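Local coordinates for 6-O-methylguanine DNA methyltransferase (Enterococcus faecalis, PDB 2B6C), which is of unproven function but probably takes part in the repair of alkylated DNA, like AlkD-type proteins, at residues V118-F129 with A144-K154; K188-M198 with E210-A218. All coordinates share one frame; numbering follows the deposited sequence.

Interaction 1 of 2, residues V118-F129 with A144-K154; sequences VALHLTELPTIF and ALNLQLMLKEK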
# COMPACT_ATOMS: atom_id res chain seq x y z
N VAL B 118 6.96 2.08 11.85
CA VAL B 118 8.08 1.29 12.31
C VAL B 118 8.13 -0.09 11.59
O VAL B 118 9.19 -0.51 11.17
CB VAL B 118 8.03 1.15 13.87
CG1 VAL B 118 8.82 0.00 14.34
CG2 VAL B 118 8.50 2.44 14.54
N ALA B 119 7.00 -0.79 11.44
CA ALA B 119 7.00 -2.03 10.62
C ALA B 119 7.60 -1.77 9.22
O ALA B 119 8.33 -2.61 8.68
CB ALA B 119 5.61 -2.60 10.51
N LEU B 120 7.30 -0.60 8.65
CA LEU B 120 7.88 -0.22 7.35
C LEU B 120 9.34 0.23 7.41
O LEU B 120 10.01 0.25 6.39
CB LEU B 120 7.02 0.87 6.69
CG LEU B 120 5.58 0.44 6.34
CD1 LEU B 120 4.71 1.66 6.05
CD2 LEU B 120 5.60 -0.53 5.15
N HIS B 121 9.84 0.63 8.59
CA HIS B 121 11.18 1.25 8.73
C HIS B 121 11.81 0.76 10.04
O HIS B 121 12.00 1.55 11.00
CB HIS B 121 11.06 2.78 8.80
CG HIS B 121 10.30 3.40 7.66
ND1 HIS B 121 10.90 3.79 6.48
CD2 HIS B 121 8.98 3.70 7.53
CE1 HIS B 121 9.99 4.30 5.67
NE2 HIS B 121 8.82 4.27 6.29
N LEU B 122 12.11 -0.53 10.07
CA LEU B 122 12.44 -1.28 11.27
C LEU B 122 13.73 -0.84 11.93
O LEU B 122 13.88 -0.98 13.14
CB LEU B 122 12.54 -2.78 10.96
CG LEU B 122 11.22 -3.56 10.99
CD1 LEU B 122 11.40 -4.92 10.27
CD2 LEU B 122 10.74 -3.76 12.44
N THR B 123 14.65 -0.32 11.13
CA THR B 123 15.86 0.28 11.66
C THR B 123 15.59 1.54 12.51
O THR B 123 16.43 1.90 13.35
CB THR B 123 16.91 0.59 10.55
OG1 THR B 123 16.38 1.56 9.62
CG2 THR B 123 17.29 -0.70 9.80
N GLU B 124 14.43 2.19 12.31
CA GLU B 124 14.04 3.35 13.12
C GLU B 124 13.22 3.02 14.36
O GLU B 124 12.72 3.92 15.03
CB GLU B 124 13.25 4.37 12.30
CG GLU B 124 14.00 4.94 11.12
CD GLU B 124 15.19 5.79 11.50
OE1 GLU B 124 15.93 6.14 10.58
OE2 GLU B 124 15.38 6.12 12.70
N LEU B 125 13.01 1.73 14.64
CA LEU B 125 12.26 1.29 15.82
C LEU B 125 12.83 1.92 17.11
O LEU B 125 12.07 2.52 17.89
CB LEU B 125 12.20 -0.24 15.93
CG LEU B 125 11.41 -0.94 17.06
CD1 LEU B 125 11.16 -2.39 16.70
CD2 LEU B 125 12.07 -0.87 18.43
N PRO B 126 14.16 1.78 17.34
CA PRO B 126 14.70 2.45 18.54
C PRO B 126 14.47 3.96 18.63
O PRO B 126 14.23 4.49 19.73
CB PRO B 126 16.22 2.14 18.44
CG PRO B 126 16.24 0.82 17.75
CD PRO B 126 15.23 1.03 16.66
N THR B 127 14.53 4.64 17.49
CA THR B 127 14.31 6.07 17.41
C THR B 127 12.86 6.46 17.77
O THR B 127 12.64 7.38 18.55
CB THR B 127 14.66 6.59 16.00
OG1 THR B 127 16.00 6.18 15.67
CG2 THR B 127 14.58 8.09 15.94
N ILE B 128 11.89 5.75 17.20
CA ILE B 128 10.49 6.00 17.50
C ILE B 128 10.14 5.60 18.94
O ILE B 128 9.51 6.35 19.66
CB ILE B 128 9.54 5.32 16.50
CG1 ILE B 128 9.84 5.79 15.06
CG2 ILE B 128 8.06 5.59 16.91
CD1 ILE B 128 9.99 7.34 14.85
N PHE B 129 10.58 4.42 19.35
CA PHE B 129 10.47 4.05 20.75
C PHE B 129 10.98 5.14 21.72
O PHE B 129 10.30 5.46 22.67
CB PHE B 129 11.11 2.68 21.01
CG PHE B 129 11.01 2.23 22.46
CD1 PHE B 129 12.00 2.59 23.38
CD2 PHE B 129 9.93 1.48 22.89
CE1 PHE B 129 11.90 2.20 24.72
CE2 PHE B 129 9.82 1.05 24.23
CZ PHE B 129 10.81 1.43 25.15
N ALA B 144 4.70 3.78 23.81
CA ALA B 144 5.98 3.07 23.99
C ALA B 144 5.77 1.59 24.34
O ALA B 144 6.44 0.70 23.76
CB ALA B 144 6.87 3.77 25.06
N LEU B 145 4.81 1.34 25.22
CA LEU B 145 4.50 -0.00 25.68
C LEU B 145 3.86 -0.87 24.61
O LEU B 145 4.08 -2.08 24.57
CB LEU B 145 3.61 0.04 26.94
CG LEU B 145 4.29 0.39 28.26
CD1 LEU B 145 3.24 0.82 29.30
CD2 LEU B 145 5.12 -0.83 28.80
N ASN B 146 3.08 -0.26 23.74
CA ASN B 146 2.33 -0.98 22.74
C ASN B 146 2.84 -0.76 21.32
O ASN B 146 2.22 -1.20 20.37
CB ASN B 146 0.83 -0.65 22.88
CG ASN B 146 0.21 -1.23 24.16
OD1 ASN B 146 0.82 -2.09 24.85
ND2 ASN B 146 -1.00 -0.80 24.47
N LEU B 147 3.98 -0.08 21.17
CA LEU B 147 4.54 0.18 19.83
C LEU B 147 4.73 -1.11 19.03
O LEU B 147 4.54 -1.13 17.81
CB LEU B 147 5.88 0.93 19.94
CG LEU B 147 6.56 1.38 18.63
CD1 LEU B 147 5.63 2.27 17.79
CD2 LEU B 147 7.88 2.07 18.93
N GLN B 148 5.05 -2.20 19.74
CA GLN B 148 5.50 -3.42 19.08
C GLN B 148 4.47 -4.56 19.04
O GLN B 148 4.81 -5.67 18.67
CB GLN B 148 6.78 -3.90 19.77
CG GLN B 148 7.78 -2.75 20.03
CD GLN B 148 9.15 -3.27 20.35
OE1 GLN B 148 9.84 -3.80 19.47
NE2 GLN B 148 9.52 -3.20 21.61
N LEU B 149 3.20 -4.26 19.35
CA LEU B 149 2.13 -5.27 19.48
C LEU B 149 1.98 -6.12 18.25
O LEU B 149 1.60 -7.29 18.33
CB LEU B 149 0.76 -4.63 19.76
CG LEU B 149 0.52 -4.00 21.13
CD1 LEU B 149 -0.94 -3.52 21.29
CD2 LEU B 149 0.90 -4.93 22.24
N MSE B 150 2.24 -5.52 17.09
CA MSE B 150 2.10 -6.25 15.84
C MSE B 150 3.44 -6.68 15.25
O MSE B 150 3.46 -7.16 14.14
CB MSE B 150 1.27 -5.43 14.83
CG MSE B 150 -0.16 -5.10 15.32
SE MSE B 150 -1.16 -6.70 15.84
CE MSE B 150 -1.87 -6.16 17.49
N LEU B 151 4.54 -6.51 15.97
CA LEU B 151 5.87 -6.79 15.39
C LEU B 151 6.34 -8.25 15.43
O LEU B 151 7.29 -8.63 14.70
CB LEU B 151 6.94 -5.87 16.00
CG LEU B 151 6.77 -4.41 15.55
CD1 LEU B 151 7.86 -3.52 16.10
CD2 LEU B 151 6.64 -4.30 14.03
N LYS B 152 5.70 -9.05 16.28
CA LYS B 152 6.00 -10.48 16.38
C LYS B 152 7.49 -10.76 16.59
O LYS B 152 8.05 -10.33 17.59
CB LYS B 152 5.45 -11.23 15.16
CG LYS B 152 3.95 -11.11 15.03
CD LYS B 152 3.48 -11.73 13.78
CE LYS B 152 1.98 -11.56 13.63
NZ LYS B 152 1.58 -11.87 12.21
N GLU B 153 8.11 -11.46 15.64
CA GLU B 153 9.51 -11.86 15.79
C GLU B 153 10.47 -10.66 15.59
O GLU B 153 11.63 -10.72 15.97
CB GLU B 153 9.82 -13.03 14.84
CG GLU B 153 8.97 -14.32 15.06
CD GLU B 153 7.66 -14.38 14.24
OE1 GLU B 153 6.91 -15.37 14.38
OE2 GLU B 153 7.38 -13.47 13.43
N LYS B 154 9.94 -9.56 15.03
CA LYS B 154 10.70 -8.32 14.83
C LYS B 154 10.74 -7.44 16.10
O LYS B 154 11.40 -6.40 16.13
CB LYS B 154 10.14 -7.51 13.64
CG LYS B 154 10.23 -8.21 12.25
CD LYS B 154 9.24 -7.57 11.24
CE LYS B 154 9.00 -8.41 9.96
NZ LYS B 154 9.78 -7.99 8.72
O HOH W 1 7.91 -5.29 8.96
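Phe-129 and Ala-144 bring the backbones of 118-129 and 144-154 within 5.6 Å, CA to CA, and the chains stay close through Ala-119 and Leu-151, whose CA atoms lie 6.8 Å apart. No hydrogen bond joins the segments directly; mainly apolar side chains, with the Phe-129 ring, fill the interface. Leu-147 carries one end: with CG anti to the backbone N (chi1 -176°), it sets CD2 3.6 Å from Phe-129 N and beside CG2 of Ile-128, which it crosses at about a right angle. The Phe-129 ring turns its edge to Ala-144, CE2 lying 3.4 Å from Ala-144 O. Farther along, Leu-125, in the conformer described, meets Leu-151 tip to tip, CD1 to CD1 at 3.5 Å, while the other methyl of Leu-151, CD2, rests on Ala-119 CB. Gln-148 OE1 lies against Leu-125 CD1, its polar need met by Asn-156 N. Lysine suits the exposed margin: in one of its two conformers Lys-154 crosses Leu-122, CD to CD1 3.6 Å, and its NZ makes a weak bond to a water that donates to Ala-119 O. The contact packs the end of helix 138-146 and the turns that follow against helices 104-120 and 125-132 and their connection; Leu-159 of helix 157-166 touches Leu-125 and Phe-129.

Interaction 2 of 2, residues K188-M198 with E210-A218; sequences KTNPQWVEELM and EGSKYLAKA. With SO4 (sulfate ion), chain J.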
# COMPACT_ATOMS: atom_id res chain seq x y z
N LYS B 188 2.66 -14.72 22.02
CA LYS B 188 2.25 -15.52 20.85
C LYS B 188 3.44 -15.89 19.98
O LYS B 188 3.36 -16.78 19.14
CB LYS B 188 1.21 -14.77 20.01
CG LYS B 188 -0.08 -14.44 20.80
CD LYS B 188 -1.03 -13.58 19.95
CE LYS B 188 -2.17 -13.04 20.79
NZ LYS B 188 -3.15 -12.24 19.98
N THR B 189 4.54 -15.18 20.20
CA THR B 189 5.78 -15.27 19.45
C THR B 189 6.84 -15.93 20.32
O THR B 189 7.53 -16.85 19.86
CB THR B 189 6.26 -13.84 19.04
OG1 THR B 189 5.38 -13.34 18.06
CG2 THR B 189 7.67 -13.82 18.48
N ASN B 190 6.98 -15.44 21.55
CA ASN B 190 8.04 -15.92 22.45
C ASN B 190 7.52 -16.17 23.85
O ASN B 190 7.74 -15.34 24.75
CB ASN B 190 9.21 -14.93 22.48
CG ASN B 190 10.54 -15.59 22.94
OD1 ASN B 190 10.57 -16.66 23.63
ND2 ASN B 190 11.66 -14.97 22.55
N PRO B 191 6.78 -17.29 24.04
CA PRO B 191 6.22 -17.51 25.38
C PRO B 191 7.29 -17.71 26.44
O PRO B 191 7.05 -17.32 27.57
CB PRO B 191 5.32 -18.74 25.22
CG PRO B 191 5.77 -19.40 23.98
CD PRO B 191 6.39 -18.37 23.10
N GLN B 192 8.44 -18.32 26.10
CA GLN B 192 9.55 -18.47 27.08
C GLN B 192 10.03 -17.10 27.62
O GLN B 192 10.09 -16.89 28.84
CB GLN B 192 10.75 -19.30 26.56
CG GLN B 192 11.99 -19.21 27.52
CD GLN B 192 13.25 -20.00 27.13
OE1 GLN B 192 13.23 -20.96 26.34
NE2 GLN B 192 14.38 -19.59 27.72
N TRP B 193 10.40 -16.19 26.71
CA TRP B 193 10.80 -14.84 27.11
C TRP B 193 9.72 -14.17 27.97
O TRP B 193 10.04 -13.58 29.00
CB TRP B 193 11.17 -13.97 25.87
CG TRP B 193 11.75 -12.63 26.22
CD1 TRP B 193 13.07 -12.33 26.30
CD2 TRP B 193 11.04 -11.43 26.55
NE1 TRP B 193 13.24 -11.01 26.66
CE2 TRP B 193 12.01 -10.43 26.81
CE3 TRP B 193 9.68 -11.10 26.66
CZ2 TRP B 193 11.66 -9.11 27.17
CZ3 TRP B 193 9.34 -9.77 27.00
CH2 TRP B 193 10.33 -8.80 27.25
N VAL B 194 8.45 -14.25 27.57
CA VAL B 194 7.38 -13.67 28.39
C VAL B 194 7.31 -14.32 29.79
O VAL B 194 7.20 -13.59 30.79
CB VAL B 194 6.00 -13.59 27.64
CG1 VAL B 194 4.90 -13.04 28.56
CG2 VAL B 194 6.13 -12.69 26.40
N GLU B 195 7.39 -15.65 29.86
CA GLU B 195 7.44 -16.43 31.11
C GLU B 195 8.55 -15.93 32.04
O GLU B 195 8.34 -15.68 33.22
CB GLU B 195 7.71 -17.92 30.80
CG GLU B 195 6.56 -18.75 30.18
CD GLU B 195 6.02 -19.80 31.14
OE1 GLU B 195 5.25 -20.70 30.71
OE2 GLU B 195 6.36 -19.73 32.33
N GLU B 196 9.77 -15.86 31.49
CA GLU B 196 10.96 -15.41 32.24
C GLU B 196 10.78 -14.01 32.81
O GLU B 196 10.93 -13.83 34.02
CB GLU B 196 12.22 -15.50 31.40
CG GLU B 196 12.62 -16.91 31.13
CD GLU B 196 13.78 -17.03 30.17
OE1 GLU B 196 13.96 -16.19 29.26
OE2 GLU B 196 14.52 -18.00 30.33
N LEU B 197 10.39 -13.05 31.96
CA LEU B 197 10.15 -11.69 32.41
C LEU B 197 9.14 -11.63 33.56
O LEU B 197 9.39 -10.98 34.57
CB LEU B 197 9.70 -10.84 31.22
CG LEU B 197 9.68 -9.32 31.40
CD1 LEU B 197 8.42 -8.88 32.15
CD2 LEU B 197 10.96 -8.82 32.06
N MSE B 198 8.02 -12.33 33.40
CA MSE B 198 6.93 -12.29 34.40
C MSE B 198 7.28 -12.94 35.72
O MSE B 198 6.62 -12.67 36.73
CB MSE B 198 5.65 -12.88 33.82
CG MSE B 198 5.13 -12.07 32.63
SE MSE B 198 3.39 -12.71 31.99
CE MSE B 198 2.28 -11.88 33.33
N GLU B 210 -3.57 -10.38 32.40
CA GLU B 210 -3.57 -10.09 30.97
C GLU B 210 -2.41 -10.76 30.20
O GLU B 210 -2.64 -11.44 29.22
CB GLU B 210 -3.59 -8.59 30.76
CG GLU B 210 -3.82 -8.13 29.33
CD GLU B 210 -5.28 -8.01 29.01
OE1 GLU B 210 -6.02 -7.39 29.82
OE2 GLU B 210 -5.68 -8.55 27.95
N GLY B 211 -1.18 -10.59 30.67
CA GLY B 211 -0.02 -11.12 29.96
C GLY B 211 0.19 -12.62 30.00
O GLY B 211 0.96 -13.16 29.21
N SER B 212 -0.48 -13.31 30.92
CA SER B 212 -0.24 -14.75 31.04
C SER B 212 -1.34 -15.60 30.39
O SER B 212 -1.33 -16.83 30.51
CB SER B 212 0.01 -15.14 32.50
OG SER B 212 -1.18 -15.06 33.23
N LYS B 213 -2.27 -14.97 29.67
CA LYS B 213 -3.35 -15.70 29.01
C LYS B 213 -2.89 -16.93 28.21
O LYS B 213 -3.50 -18.02 28.34
CB LYS B 213 -4.21 -14.81 28.11
CG LYS B 213 -5.27 -15.66 27.41
CD LYS B 213 -6.43 -14.88 26.86
CE LYS B 213 -7.67 -15.77 26.70
NZ LYS B 213 -8.61 -15.20 25.68
N TYR B 214 -1.82 -16.78 27.42
CA TYR B 214 -1.33 -17.87 26.57
C TYR B 214 -0.19 -18.67 27.12
O TYR B 214 0.48 -19.38 26.37
CB TYR B 214 -0.98 -17.36 25.15
CG TYR B 214 -2.17 -16.72 24.52
CD1 TYR B 214 -2.28 -15.33 24.42
CD2 TYR B 214 -3.24 -17.50 24.08
CE1 TYR B 214 -3.41 -14.75 23.88
CE2 TYR B 214 -4.36 -16.93 23.53
CZ TYR B 214 -4.45 -15.56 23.44
OH TYR B 214 -5.58 -15.01 22.89
N LEU B 215 0.05 -18.59 28.41
CA LEU B 215 1.07 -19.42 29.00
C LEU B 215 0.42 -20.67 29.61
O LEU B 215 -0.62 -20.56 30.25
CB LEU B 215 1.88 -18.64 30.02
CG LEU B 215 2.39 -17.27 29.53
CD1 LEU B 215 3.04 -16.51 30.67
CD2 LEU B 215 3.33 -17.39 28.32
N ALA B 216 1.00 -21.84 29.35
CA ALA B 216 0.51 -23.10 29.95
C ALA B 216 0.53 -23.09 31.50
O ALA B 216 1.43 -22.50 32.10
CB ALA B 216 1.32 -24.27 29.40
N LYS B 217 -0.45 -23.75 32.14
CA LYS B 217 -0.50 -23.88 33.62
C LYS B 217 -0.07 -25.28 34.11
O LYS B 217 -0.30 -26.29 33.42
CB LYS B 217 -1.91 -23.58 34.15
CG LYS B 217 -2.28 -22.10 34.28
CD LYS B 217 -3.55 -21.97 35.16
CE LYS B 217 -3.78 -20.52 35.65
NZ LYS B 217 -4.28 -19.61 34.56
N ALA B 218 0.53 -25.34 35.31
CA ALA B 218 0.99 -26.63 35.91
C ALA B 218 -0.16 -27.56 36.29
O ALA B 218 -0.05 -28.78 36.12
CB ALA B 218 1.89 -26.39 37.12
S SO4 J . -6.63 -11.49 22.15
O1 SO4 J . -7.82 -12.12 21.62
O2 SO4 J . -6.94 -10.84 23.42
O3 SO4 J . -6.21 -10.46 21.19
O4 SO4 J . -5.56 -12.46 22.36
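Leu-215 lies against helix 191-200 and divides its two methyls between neighbours: CD2 sits 3.9 Å from Pro-191 CB and also touches Glu-195 CG, while CD1 reaches Met-198 SE at 4.0 Å. A branched leucine suits this place because its two ends can meet successive turns of one helix. In the conformer described, Glu-195 slides past Leu-215 in the opposite direction, laying its CG along CD2. Met-198, a selenomethionine, bends at its last torsion (chi3 79°) and lays SE 3.7 Å from Gly-211 O, with CE beside Ser-212 N. Gly-211, having no side chain, lets that methyl come close to its backbone. Val-194 CG1 packs beside Gly-211 O, at 4.0 Å, and more loosely against Leu-215 CD1.

At the exposed margin, the extended chain of Lys-188 crosses Tyr-214, CE to CE1 3.7 Å, and both side chains reach one sulfate oxygen. Tyr-214 OH donates to O4 at 2.6 Å, with O4 in the ring plane at its edge; Lys-188 NZ is held chiefly by Gln-185 OE1 and makes only a weak bond to O4.

Farther out, Asn-190 caps the helix, its OD1 accepting from Trp-193 N at 3.1 Å from above the carbonyl plane. Ser-212 OG bonds Gln-208 O, tying the turn to helix 205-211, and Lys-213 CG covers one face of the Tyr-214 ring.

The chemistry is thus divided: van der Waals packing, partly against backbone carbonyls, joins the segments directly, while the phenol and ammonium at the margin share an anion. The sulfate probably came from the crystallisation liquor, so it marks an anion-accepting spot without establishing a biological ligand.

How the interactions relate
Interaction 1 closes before interaction 2 opens along the chain, and their centres lie about 20 Å apart. They meet where the turn ending segment 144-154 packs on the start of 188-198: Lys-152 CA is 3.4 Å from Thr-189 OG1, and Glu-153 CG is 3.7 Å from Thr-189 CG2. Helices 157-166 and 173-186 lie between them in sequence and touch both, so the two contacts belong to one continuous all-helical stack. Interaction 1 is the more central, about 12 Å from the centre of the chain against about 23 Å for interaction 2, where the sulfate binds. Neither contact is by itself evidence of an active site.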